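PDB 1R2J: protein FkbI, which binds FAD and probably acts as an acyl-ACP dehydrogenase in making the methoxymalonyl extender unit of the FK520 polyketide. Local coordinates for residues Val135-Lys140 and His195-Arg200; Asp150-Phe155 and Val168-Pro173; Gly232-Leu237 and Ile277-Cys282. One frame throughout, in Å; residues are numbered along the deposited sequence.

Interaction 1: Val135-Lys140 and His195-Arg200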
ATOM      1  N   VAL A 135     -19.078  20.255   0.382  1.00 40.91           N
ATOM      2  CA  VAL A 135     -18.281  20.731   1.504  1.00 39.69           C
ATOM      3  C   VAL A 135     -17.869  19.553   2.385  1.00 38.92           C
ATOM      4  O   VAL A 135     -18.715  18.845   2.938  1.00 37.64           O
ATOM      5  CB  VAL A 135     -19.070  21.747   2.360  1.00 40.03           C
ATOM      6  CG1 VAL A 135     -18.179  22.303   3.458  1.00 38.92           C
ATOM      7  CG2 VAL A 135     -19.593  22.878   1.481  1.00 40.30           C
ATOM      8  N   VAL A 136     -16.564  19.333   2.499  1.00 38.34           N
ATOM      9  CA  VAL A 136     -16.057  18.240   3.321  1.00 37.51           C
ATOM     10  C   VAL A 136     -15.388  18.814   4.552  1.00 36.71           C
ATOM     11  O   VAL A 136     -14.622  19.772   4.463  1.00 36.19           O
ATOM     12  CB  VAL A 136     -15.034  17.366   2.552  1.00 37.94           C
ATOM     13  CG1 VAL A 136     -13.962  18.238   1.939  1.00 38.20           C
ATOM     14  CG2 VAL A 136     -14.407  16.344   3.501  1.00 36.00           C
ATOM     15  N   ASP A 137     -15.685  18.227   5.702  1.00 35.89           N
ATOM     16  CA  ASP A 137     -15.116  18.695   6.951  1.00 36.60           C
ATOM     17  C   ASP A 137     -14.744  17.502   7.820  1.00 35.85           C
ATOM     18  O   ASP A 137     -15.590  16.662   8.134  1.00 35.16           O
ATOM     19  CB  ASP A 137     -16.128  19.571   7.687  1.00 38.01           C
ATOM     20  CG  ASP A 137     -15.497  20.374   8.793  1.00 39.24           C
ATOM     21  OD1 ASP A 137     -14.747  21.320   8.476  1.00 42.01           O
ATOM     22  OD2 ASP A 137     -15.737  20.059   9.974  1.00 40.25           O
ATOM     23  N   GLY A 138     -13.478  17.430   8.210  1.00 35.61           N
ATOM     24  CA  GLY A 138     -13.041  16.321   9.036  1.00 34.85           C
ATOM     25  C   GLY A 138     -11.544  16.268   9.258  1.00 34.92           C
ATOM     26  O   GLY A 138     -10.844  17.275   9.140  1.00 34.10           O
ATOM     27  N   HIS A 139     -11.058  15.075   9.575  1.00 34.78           N
ATOM     28  CA  HIS A 139      -9.646  14.856   9.845  1.00 35.54           C
ATOM     29  C   HIS A 139      -9.303  13.394   9.573  1.00 32.75           C
ATOM     30  O   HIS A 139     -10.049  12.496   9.957  1.00 32.94           O
ATOM     31  CB  HIS A 139      -9.351  15.186  11.313  1.00 38.71           C
ATOM     32  CG  HIS A 139      -7.901  15.091  11.684  1.00 44.13           C
ATOM     33  ND1 HIS A 139      -7.153  13.951  11.474  1.00 45.82           N
ATOM     34  CD2 HIS A 139      -7.068  15.982  12.272  1.00 46.09           C
ATOM     35  CE1 HIS A 139      -5.923  14.145  11.916  1.00 46.47           C
ATOM     36  NE2 HIS A 139      -5.845  15.370  12.405  1.00 47.18           N
ATOM     37  N   LYS A 140      -8.186  13.163   8.894  1.00 30.42           N
ATOM     38  CA  LYS A 140      -7.733  11.807   8.604  1.00 27.95           C
ATOM     39  C   LYS A 140      -6.331  11.686   9.183  1.00 27.95           C
ATOM     40  O   LYS A 140      -5.627  12.690   9.329  1.00 27.96           O
ATOM     41  CB  LYS A 140      -7.695  11.541   7.095  1.00 26.83           C
ATOM     42  CG  LYS A 140      -9.056  11.563   6.403  1.00 26.48           C
ATOM     43  CD  LYS A 140     -10.018  10.553   7.016  1.00 24.51           C
ATOM     44  CE  LYS A 140     -11.383  10.598   6.340  1.00 26.19           C
ATOM     45  NZ  LYS A 140     -12.377   9.668   6.965  1.00 21.90           N
ATOM     46  N   HIS A 195      -6.062  17.723   7.658  1.00 31.60           N
ATOM     47  CA  HIS A 195      -6.948  18.609   8.399  1.00 32.09           C
ATOM     48  C   HIS A 195      -7.858  19.271   7.374  1.00 31.72           C
ATOM     49  O   HIS A 195      -7.402  20.050   6.536  1.00 30.26           O
ATOM     50  CB  HIS A 195      -6.130  19.655   9.149  1.00 32.84           C
ATOM     51  CG  HIS A 195      -5.091  19.064  10.050  1.00 35.40           C
ATOM     52  ND1 HIS A 195      -5.408  18.403  11.216  1.00 35.19           N
ATOM     53  CD2 HIS A 195      -3.741  19.016   9.944  1.00 36.05           C
ATOM     54  CE1 HIS A 195      -4.299  17.973  11.790  1.00 35.59           C
ATOM     55  NE2 HIS A 195      -3.273  18.332  11.039  1.00 36.01           N
ATOM     56  N   LEU A 196      -9.141  18.936   7.428  1.00 31.30           N
ATOM     57  CA  LEU A 196     -10.111  19.487   6.493  1.00 31.93           C
ATOM     58  C   LEU A 196     -11.089  20.433   7.189  1.00 33.30           C
ATOM     59  O   LEU A 196     -12.045  19.995   7.830  1.00 32.54           O
ATOM     60  CB  LEU A 196     -10.885  18.350   5.821  1.00 31.53           C
ATOM     61  CG  LEU A 196     -10.055  17.295   5.081  1.00 30.78           C
ATOM     62  CD1 LEU A 196     -10.970  16.177   4.614  1.00 31.61           C
ATOM     63  CD2 LEU A 196      -9.329  17.925   3.904  1.00 29.51           C
ATOM     64  N   ASP A 197     -10.844  21.733   7.046  1.00 34.43           N
ATOM     65  CA  ASP A 197     -11.690  22.756   7.659  1.00 36.53           C
ATOM     66  C   ASP A 197     -12.569  23.418   6.598  1.00 37.39           C
ATOM     67  O   ASP A 197     -12.123  24.312   5.880  1.00 37.81           O
ATOM     68  CB  ASP A 197     -10.801  23.791   8.362  1.00 37.13           C
ATOM     69  CG  ASP A 197     -11.586  24.968   8.917  1.00 39.61           C
ATOM     70  OD1 ASP A 197     -12.679  24.749   9.484  1.00 40.77           O
ATOM     71  OD2 ASP A 197     -11.101  26.113   8.796  1.00 38.31           O
ATOM     72  N   GLN A 198     -13.815  22.957   6.496  1.00 39.07           N
ATOM     73  CA  GLN A 198     -14.769  23.484   5.518  1.00 41.25           C
ATOM     74  C   GLN A 198     -14.142  23.634   4.140  1.00 41.14           C
ATOM     75  O   GLN A 198     -13.936  24.749   3.671  1.00 41.50           O
ATOM     76  CB  GLN A 198     -15.307  24.848   5.962  1.00 43.21           C
ATOM     77  CG  GLN A 198     -16.185  24.814   7.193  1.00 45.33           C
ATOM     78  CD  GLN A 198     -17.422  23.964   6.998  1.00 46.76           C
ATOM     79  OE1 GLN A 198     -18.241  24.234   6.121  1.00 48.58           O
ATOM     80  NE2 GLN A 198     -17.567  22.935   7.821  1.00 46.36           N
ATOM     81  N   VAL A 199     -13.845  22.515   3.491  1.00 41.15           N
ATOM     82  CA  VAL A 199     -13.238  22.548   2.166  1.00 40.89           C
ATOM     83  C   VAL A 199     -14.303  22.504   1.079  1.00 41.56           C
ATOM     84  O   VAL A 199     -15.095  21.563   1.016  1.00 42.20           O
ATOM     85  CB  VAL A 199     -12.276  21.356   1.966  1.00 40.21           C
ATOM     86  CG1 VAL A 199     -11.725  21.361   0.551  1.00 39.45           C
ATOM     87  CG2 VAL A 199     -11.144  21.429   2.979  1.00 37.55           C
ATOM     88  N   ARG A 200     -14.320  23.523   0.223  1.00 42.16           N
ATOM     89  CA  ARG A 200     -15.297  23.584  -0.859  1.00 42.74           C
ATOM     90  C   ARG A 200     -14.735  23.061  -2.179  1.00 41.91           C
ATOM     91  O   ARG A 200     -13.683  23.502  -2.639  1.00 41.22           O
ATOM     92  CB  ARG A 200     -15.795  25.021  -1.070  1.00 45.22           C
ATOM     93  CG  ARG A 200     -16.672  25.578   0.043  1.00 47.49           C
ATOM     94  CD  ARG A 200     -15.852  26.046   1.229  1.00 50.94           C
ATOM     95  NE  ARG A 200     -16.697  26.571   2.304  1.00 52.52           N
ATOM     96  CZ  ARG A 200     -16.228  27.143   3.409  1.00 52.94           C
ATOM     97  NH1 ARG A 200     -14.920  27.268   3.589  1.00 53.35           N
ATOM     98  NH2 ARG A 200     -17.067  27.589   4.339  1.00 54.47           N
TER

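Interaction 2: Asp150-Phe155 and Val168-Pro173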
ATOM      1  N   ASP A 150      -1.437  15.256  -5.175  1.00 27.97           N
ATOM      2  CA  ASP A 150      -2.070  16.414  -5.791  1.00 28.56           C
ATOM      3  C   ASP A 150      -3.546  16.227  -5.449  1.00 28.90           C
ATOM      4  O   ASP A 150      -4.272  17.187  -5.210  1.00 28.80           O
ATOM      5  CB  ASP A 150      -1.937  16.399  -7.319  1.00 27.99           C
ATOM      6  CG  ASP A 150      -0.509  16.539  -7.795  1.00 28.86           C
ATOM      7  OD1 ASP A 150       0.101  15.506  -8.144  1.00 31.16           O
ATOM      8  OD2 ASP A 150       0.005  17.679  -7.825  1.00 27.94           O
ATOM      9  N   HIS A 151      -3.973  14.967  -5.428  1.00 28.14           N
ATOM     10  CA  HIS A 151      -5.355  14.616  -5.137  1.00 29.72           C
ATOM     11  C   HIS A 151      -5.492  13.820  -3.848  1.00 29.81           C
ATOM     12  O   HIS A 151      -4.706  12.910  -3.577  1.00 29.62           O
ATOM     13  CB  HIS A 151      -5.946  13.786  -6.280  1.00 31.02           C
ATOM     14  CG  HIS A 151      -5.957  14.490  -7.600  1.00 34.78           C
ATOM     15  ND1 HIS A 151      -6.614  15.686  -7.801  1.00 35.83           N
ATOM     16  CD2 HIS A 151      -5.393  14.165  -8.787  1.00 36.01           C
ATOM     17  CE1 HIS A 151      -6.454  16.067  -9.055  1.00 37.21           C
ATOM     18  NE2 HIS A 151      -5.717  15.161  -9.675  1.00 36.88           N
ATOM     19  N   LEU A 152      -6.501  14.164  -3.055  1.00 28.12           N
ATOM     20  CA  LEU A 152      -6.752  13.455  -1.812  1.00 27.28           C
ATOM     21  C   LEU A 152      -8.121  12.806  -1.913  1.00 26.49           C
ATOM     22  O   LEU A 152      -9.141  13.493  -1.982  1.00 27.16           O
ATOM     23  CB  LEU A 152      -6.703  14.412  -0.618  1.00 27.01           C
ATOM     24  CG  LEU A 152      -5.329  14.919  -0.151  1.00 28.72           C
ATOM     25  CD1 LEU A 152      -4.429  13.735   0.185  1.00 31.18           C
ATOM     26  CD2 LEU A 152      -4.686  15.761  -1.223  1.00 31.51           C
ATOM     27  N   VAL A 153      -8.134  11.478  -1.954  1.00 24.12           N
ATOM     28  CA  VAL A 153      -9.379  10.728  -2.048  1.00 22.92           C
ATOM     29  C   VAL A 153      -9.855  10.510  -0.621  1.00 24.27           C
ATOM     30  O   VAL A 153      -9.344   9.647   0.097  1.00 22.90           O
ATOM     31  CB  VAL A 153      -9.150   9.387  -2.751  1.00 22.69           C
ATOM     32  CG1 VAL A 153     -10.474   8.662  -2.950  1.00 21.28           C
ATOM     33  CG2 VAL A 153      -8.476   9.632  -4.086  1.00 23.88           C
ATOM     34  N   VAL A 154     -10.842  11.307  -0.221  1.00 23.50           N
ATOM     35  CA  VAL A 154     -11.370  11.276   1.138  1.00 24.33           C
ATOM     36  C   VAL A 154     -12.719  10.592   1.337  1.00 25.54           C
ATOM     37  O   VAL A 154     -13.678  10.845   0.603  1.00 25.19           O
ATOM     38  CB  VAL A 154     -11.463  12.721   1.689  1.00 22.69           C
ATOM     39  CG1 VAL A 154     -11.977  12.727   3.118  1.00 25.14           C
ATOM     40  CG2 VAL A 154     -10.106  13.372   1.617  1.00 22.68           C
ATOM     41  N   PHE A 155     -12.775   9.733   2.352  1.00 25.40           N
ATOM     42  CA  PHE A 155     -13.987   9.007   2.714  1.00 26.44           C
ATOM     43  C   PHE A 155     -14.663   9.768   3.849  1.00 26.99           C
ATOM     44  O   PHE A 155     -13.988  10.399   4.668  1.00 26.96           O
ATOM     45  CB  PHE A 155     -13.646   7.591   3.192  1.00 24.99           C
ATOM     46  CG  PHE A 155     -13.489   6.588   2.080  1.00 24.94           C
ATOM     47  CD1 PHE A 155     -14.546   5.766   1.718  1.00 24.79           C
ATOM     48  CD2 PHE A 155     -12.287   6.465   1.401  1.00 24.66           C
ATOM     49  CE1 PHE A 155     -14.406   4.834   0.698  1.00 26.08           C
ATOM     50  CE2 PHE A 155     -12.139   5.534   0.379  1.00 26.14           C
ATOM     51  CZ  PHE A 155     -13.200   4.717   0.029  1.00 25.45           C
ATOM     52  N   VAL A 168     -10.366  15.514  -3.325  1.00 33.32           N
ATOM     53  CA  VAL A 168     -10.038  16.885  -2.958  1.00 33.47           C
ATOM     54  C   VAL A 168      -8.636  17.328  -3.372  1.00 34.95           C
ATOM     55  O   VAL A 168      -7.650  16.658  -3.065  1.00 34.55           O
ATOM     56  CB  VAL A 168     -10.153  17.078  -1.427  1.00 33.11           C
ATOM     57  CG1 VAL A 168     -10.024  18.548  -1.072  1.00 33.46           C
ATOM     58  CG2 VAL A 168     -11.470  16.507  -0.922  1.00 33.80           C
ATOM     59  N   PRO A 169      -8.529  18.466  -4.079  1.00 35.66           N
ATOM     60  CA  PRO A 169      -7.214  18.960  -4.501  1.00 36.25           C
ATOM     61  C   PRO A 169      -6.418  19.332  -3.251  1.00 37.04           C
ATOM     62  O   PRO A 169      -6.924  20.029  -2.368  1.00 36.18           O
ATOM     63  CB  PRO A 169      -7.562  20.183  -5.348  1.00 36.00           C
ATOM     64  CG  PRO A 169      -8.909  19.825  -5.918  1.00 36.17           C
ATOM     65  CD  PRO A 169      -9.607  19.249  -4.710  1.00 36.41           C
ATOM     66  N   ALA A 170      -5.178  18.867  -3.182  1.00 38.14           N
ATOM     67  CA  ALA A 170      -4.313  19.120  -2.033  1.00 39.86           C
ATOM     68  C   ALA A 170      -4.137  20.594  -1.676  1.00 40.61           C
ATOM     69  O   ALA A 170      -3.815  20.925  -0.534  1.00 40.62           O
ATOM     70  CB  ALA A 170      -2.946  18.489  -2.273  1.00 39.89           C
ATOM     71  N   ASP A 171      -4.347  21.473  -2.651  1.00 40.87           N
ATOM     72  CA  ASP A 171      -4.180  22.905  -2.434  1.00 42.21           C
ATOM     73  C   ASP A 171      -5.491  23.678  -2.305  1.00 41.65           C
ATOM     74  O   ASP A 171      -5.503  24.902  -2.434  1.00 42.67           O
ATOM     75  CB  ASP A 171      -3.369  23.503  -3.579  1.00 44.42           C
ATOM     76  CG  ASP A 171      -3.943  23.150  -4.933  1.00 47.22           C
ATOM     77  OD1 ASP A 171      -3.876  21.962  -5.308  1.00 50.30           O
ATOM     78  OD2 ASP A 171      -4.465  24.052  -5.624  1.00 49.86           O
ATOM     79  N   THR A 172      -6.593  22.980  -2.062  1.00 39.85           N
ATOM     80  CA  THR A 172      -7.867  23.663  -1.921  1.00 38.54           C
ATOM     81  C   THR A 172      -7.815  24.407  -0.590  1.00 38.78           C
ATOM     82  O   THR A 172      -7.374  23.864   0.420  1.00 39.25           O
ATOM     83  CB  THR A 172      -9.053  22.671  -1.921  1.00 38.08           C
ATOM     84  OG1 THR A 172      -9.018  21.877  -3.113  1.00 37.73           O
ATOM     85  CG2 THR A 172     -10.369  23.422  -1.876  1.00 38.29           C
ATOM     86  N   PRO A 173      -8.232  25.679  -0.581  1.00 38.82           N
ATOM     87  CA  PRO A 173      -8.206  26.434   0.672  1.00 38.02           C
ATOM     88  C   PRO A 173      -8.902  25.654   1.777  1.00 37.30           C
ATOM     89  O   PRO A 173      -9.947  25.047   1.553  1.00 34.55           O
ATOM     90  CB  PRO A 173      -8.940  27.717   0.305  1.00 38.73           C
ATOM     91  CG  PRO A 173      -8.507  27.929  -1.113  1.00 38.81           C
ATOM     92  CD  PRO A 173      -8.666  26.535  -1.698  1.00 39.07           C
TER

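Interaction 3: Gly232-Leu237 and Ile277-Cys282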
ATOM      1  N   GLY A 232       3.339  -6.617  -2.027  1.00 17.50           N
ATOM      2  CA  GLY A 232       4.445  -5.854  -1.487  1.00 16.96           C
ATOM      3  C   GLY A 232       5.214  -6.726  -0.507  1.00 18.11           C
ATOM      4  O   GLY A 232       6.451  -6.711  -0.477  1.00 17.80           O
ATOM      5  N   CYS A 233       4.481  -7.501   0.286  1.00 16.21           N
ATOM      6  CA  CYS A 233       5.107  -8.381   1.273  1.00 16.95           C
ATOM      7  C   CYS A 233       5.874  -9.514   0.628  1.00 16.28           C
ATOM      8  O   CYS A 233       6.876  -9.978   1.170  1.00 16.34           O
ATOM      9  CB  CYS A 233       4.059  -8.926   2.238  1.00 15.92           C
ATOM     10  SG  CYS A 233       3.353  -7.607   3.250  1.00 20.28           S
ATOM     11  N   VAL A 234       5.395  -9.978  -0.519  1.00 16.00           N
ATOM     12  CA  VAL A 234       6.116 -11.018  -1.244  1.00 17.32           C
ATOM     13  C   VAL A 234       7.474 -10.400  -1.595  1.00 17.40           C
ATOM     14  O   VAL A 234       8.499 -11.072  -1.553  1.00 19.25           O
ATOM     15  CB  VAL A 234       5.391 -11.415  -2.552  1.00 17.04           C
ATOM     16  CG1 VAL A 234       6.252 -12.390  -3.354  1.00 18.10           C
ATOM     17  CG2 VAL A 234       4.052 -12.055  -2.228  1.00 20.48           C
ATOM     18  N   GLY A 235       7.466  -9.108  -1.937  1.00 16.52           N
ATOM     19  CA  GLY A 235       8.701  -8.416  -2.284  1.00 16.94           C
ATOM     20  C   GLY A 235       9.659  -8.361  -1.107  1.00 18.22           C
ATOM     21  O   GLY A 235      10.867  -8.593  -1.254  1.00 18.56           O
ATOM     22  N   ILE A 236       9.115  -8.064   0.071  1.00 16.40           N
ATOM     23  CA  ILE A 236       9.925  -8.005   1.276  1.00 15.72           C
ATOM     24  C   ILE A 236      10.572  -9.375   1.522  1.00 16.06           C
ATOM     25  O   ILE A 236      11.757  -9.462   1.861  1.00 18.15           O
ATOM     26  CB  ILE A 236       9.070  -7.597   2.490  1.00 15.43           C
ATOM     27  CG1 ILE A 236       8.513  -6.180   2.262  1.00 16.45           C
ATOM     28  CG2 ILE A 236       9.909  -7.660   3.761  1.00 15.02           C
ATOM     29  CD1 ILE A 236       7.605  -5.663   3.374  1.00 16.68           C
ATOM     30  N   LEU A 237       9.795 -10.442   1.345  1.00 14.53           N
ATOM     31  CA  LEU A 237      10.324 -11.792   1.535  1.00 14.97           C
ATOM     32  C   LEU A 237      11.420 -12.069   0.512  1.00 15.50           C
ATOM     33  O   LEU A 237      12.416 -12.717   0.830  1.00 16.85           O
ATOM     34  CB  LEU A 237       9.205 -12.830   1.425  1.00 13.87           C
ATOM     35  CG  LEU A 237       8.320 -12.908   2.679  1.00 15.89           C
ATOM     36  CD1 LEU A 237       6.985 -13.539   2.356  1.00 14.97           C
ATOM     37  CD2 LEU A 237       9.053 -13.690   3.769  1.00 15.43           C
ATOM     38  N   ILE A 277       5.104 -19.436  -0.139  1.00 14.06           N
ATOM     39  CA  ILE A 277       3.736 -19.440   0.366  1.00 13.84           C
ATOM     40  C   ILE A 277       3.037 -18.115   0.049  1.00 14.96           C
ATOM     41  O   ILE A 277       1.912 -18.101  -0.460  1.00 14.10           O
ATOM     42  CB  ILE A 277       3.708 -19.671   1.894  1.00 15.46           C
ATOM     43  CG1 ILE A 277       4.102 -21.114   2.212  1.00 15.11           C
ATOM     44  CG2 ILE A 277       2.294 -19.385   2.454  1.00 14.01           C
ATOM     45  CD1 ILE A 277       4.233 -21.372   3.688  1.00 14.57           C
ATOM     46  N   ALA A 278       3.707 -17.008   0.351  1.00 13.48           N
ATOM     47  CA  ALA A 278       3.145 -15.685   0.088  1.00 16.02           C
ATOM     48  C   ALA A 278       2.846 -15.485  -1.404  1.00 17.02           C
ATOM     49  O   ALA A 278       1.809 -14.933  -1.774  1.00 17.73           O
ATOM     50  CB  ALA A 278       4.113 -14.601   0.584  1.00 14.22           C
ATOM     51  N   ALA A 279       3.751 -15.942  -2.261  1.00 16.99           N
ATOM     52  CA  ALA A 279       3.553 -15.800  -3.700  1.00 16.06           C
ATOM     53  C   ALA A 279       2.344 -16.600  -4.200  1.00 16.88           C
ATOM     54  O   ALA A 279       1.523 -16.091  -4.968  1.00 15.54           O
ATOM     55  CB  ALA A 279       4.815 -16.235  -4.444  1.00 17.46           C
ATOM     56  N   ARG A 280       2.237 -17.851  -3.762  1.00 16.93           N
ATOM     57  CA  ARG A 280       1.138 -18.712  -4.174  1.00 17.90           C
ATOM     58  C   ARG A 280      -0.213 -18.107  -3.813  1.00 17.68           C
ATOM     59  O   ARG A 280      -1.116 -18.048  -4.643  1.00 16.99           O
ATOM     60  CB  ARG A 280       1.257 -20.089  -3.509  1.00 19.53           C
ATOM     61  CG  ARG A 280       2.539 -20.868  -3.829  1.00 21.44           C
ATOM     62  CD  ARG A 280       2.665 -21.192  -5.302  1.00 20.22           C
ATOM     63  NE  ARG A 280       3.343 -20.138  -6.052  1.00 20.34           N
ATOM     64  CZ  ARG A 280       4.660 -19.953  -6.071  1.00 20.45           C
ATOM     65  NH1 ARG A 280       5.468 -20.751  -5.380  1.00 20.70           N
ATOM     66  NH2 ARG A 280       5.171 -18.974  -6.798  1.00 20.99           N
ATOM     67  N   VAL A 281      -0.343 -17.642  -2.574  1.00 18.74           N
ATOM     68  CA  VAL A 281      -1.603 -17.068  -2.125  1.00 19.90           C
ATOM     69  C   VAL A 281      -1.924 -15.773  -2.871  1.00 17.95           C
ATOM     70  O   VAL A 281      -3.092 -15.480  -3.154  1.00 16.40           O
ATOM     71  CB  VAL A 281      -1.586 -16.850  -0.582  1.00 21.89           C
ATOM     72  CG1 VAL A 281      -0.587 -15.770  -0.206  1.00 18.47           C
ATOM     73  CG2 VAL A 281      -2.976 -16.504  -0.094  1.00 26.62           C
ATOM     74  N   CYS A 282      -0.890 -15.007  -3.212  1.00 18.52           N
ATOM     75  CA  CYS A 282      -1.086 -13.749  -3.941  1.00 19.40           C
ATOM     76  C   CYS A 282      -1.537 -14.031  -5.367  1.00 20.80           C
ATOM     77  O   CYS A 282      -2.389 -13.325  -5.912  1.00 19.15           O
ATOM     78  CB  CYS A 282       0.203 -12.927  -3.966  1.00 18.32           C
ATOM     79  SG  CYS A 282       0.674 -12.276  -2.354  1.00 20.78           S
TER

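Interaction 1: Val135-Lys140 and His195-Arg200
Asp137 reaches across the strand pair and takes the backbone N-H of Gln198 on OD1, N to OD1 2.7 Å, using the anti lone pair of that oxygen. CG, anti to the backbone N (chi1 -165°), is carried toward Gln198, where OD1 makes the bond. The Gln198 side chain, bent at chi2, brings its amide obliquely across the carboxylate, the two planes 41° apart. On either side of this side-chain bond lie ordinary antiparallel backbone pairs. Val136 and Val199 exchange two hydrogen bonds, Val199 N to Val136 O being 3.0 Å; Gly138 and Leu196 exchange two more, Leu196 N to Gly138 O being 2.9 Å. Asp137 and Gln198 fall where the register slips by one residue, and the carboxylate stands in for a backbone acceptor. An alanine in place of Asp137 would probably leave the N-H of Gln198 without its mate and the bulged corner freer to move.

Over the buried face, Val136 CG1 touches Val199 CB at 3.5 Å while its CG2 meets Leu196 CD1 at 3.6 Å. On the other face the side chains of His139 and His195 run side by side, their rings meeting obliquely with planes 82° apart, His139 NE2 3.1 Å from His195 CE1. Farther out, Arg126 forms a salt bridge with OD2 of Asp137, which probably steadies the carboxylate, and Lys140 sends NZ to Glu113 and to the backbone of Phe111, a residue of the FAD site. The whole is a beta bulge at a corner in an antiparallel sheet, within the middle beta domain of the acyl-CoA dehydrogenase fold.

Interaction 2: Asp150-Phe155 and Val168-Pro173
Leu152 carries its CG anti to the carbonyl carbon (chi1 -74°), and chi2 of -57° sets CD1, leaving CD2 as the branch that reaches Ala170. CD2 closes on Ala170 CB at 3.4 Å, tighter than usual for two carbons, so leucine tip and methyl are pressed together just where the strand 164-169 gives way to a turn. Val168 has CG1 anti to the backbone N (chi1 -171°); this leaves CG2 beside that nitrogen, where it faces Val154 CG2 at a looser 4.3 Å.

Three backbone bonds hold the two segments in register. Leu152 and Val168 form a hydrogen-bonded antiparallel pair, with Val168 N to Leu152 O at 2.7 Å and nearly straight. His151 and Pro169 form a non-hydrogen-bonded pair, a place where the ladder asks no N-H of the proline; beyond it Ala170 N bonds Asp150 O at 2.8 Å, the donor standing above the carbonyl plane. The chain then bends in a type I turn from Pro169 to Thr172, and Thr172 grips Pro169 O twice from one face of that carbonyl: with its backbone N at 3.0 Å, and with OG1 at 2.9 Å.

Around the pair, the carboxylate of Asp150 accepts from the backbone N of Leu106 and His151 NE2 is hydrogen-bonded to Glu100, while Val168 packs on Val199 and Val201 of the neighbouring sheet. Strand 151-156 also pairs with strand 107-110, which contains the FAD-binding Val109 and is followed by Phe111. The arrangement is a beta hairpin whose second strand runs out into a type I turn.

Interaction 3: Gly232-Leu237 and Ile277-Cys282
Val234 meets the helix 277-282 with both methyls and gives up 70 Å² of surface to it, far more than any other residue of the contact. Its CG2 lies anti to the carbonyl carbon, the other methyl being anti to the backbone N (chi1 174°), and the two spread over different partners. CG2 comes to 3.8 Å from Ala278 CB, and CG1 faces Ala279 CB at 4.2 Å. The sulfur SG of Cys282, whose modelled place is less certain, also lies near CG2. The valine thus sits among three small side chains.

Ala278, with 42 Å² buried, answers from the opposite helix. Its methyl points toward 232-237 and lies between two residues there, for besides Val234 it touches Leu237 CD1 at 3.5 Å. Leu237, next in buried area, stands one turn after Val234 on the same side of its helix, and it also packs on Ala274 and Glu275 of the partner helix.

The segments belong to two helices of the C-terminal helical domain; their axes run nearly antiparallel, 159° between their directions, and approach to 9.1 Å. Helix 297-322 packs against both: Cys233 turns to its Ala307 and Ala311, and Val281 to its Leu302 and Val306. Between the two segments there is no hydrogen bond and no charge pair: methyl groups do most of the joining, so the interface depends on fit and burial.

How the interactions relate
Interactions 1 and 2 belong to one beta region, with centres about 10 Å apart, and the hairpin of interaction 2 is nested in the chain between the two segments of interaction 1. They meet directly: Val199 packs on Thr172, and Lys140 reaches the backbone oxygen of Phe155. Both are partly buried and rely on backbone hydrogen bonds, but interaction 1 adds a carboxylate at its bulge, interaction 2 a turn closed by a hydroxyl. Interaction 3 stands on the other side of the chain's centre, at least about 20 Å from the others by nearest atoms. Wholly buried, it joins two helices by apolar contacts alone.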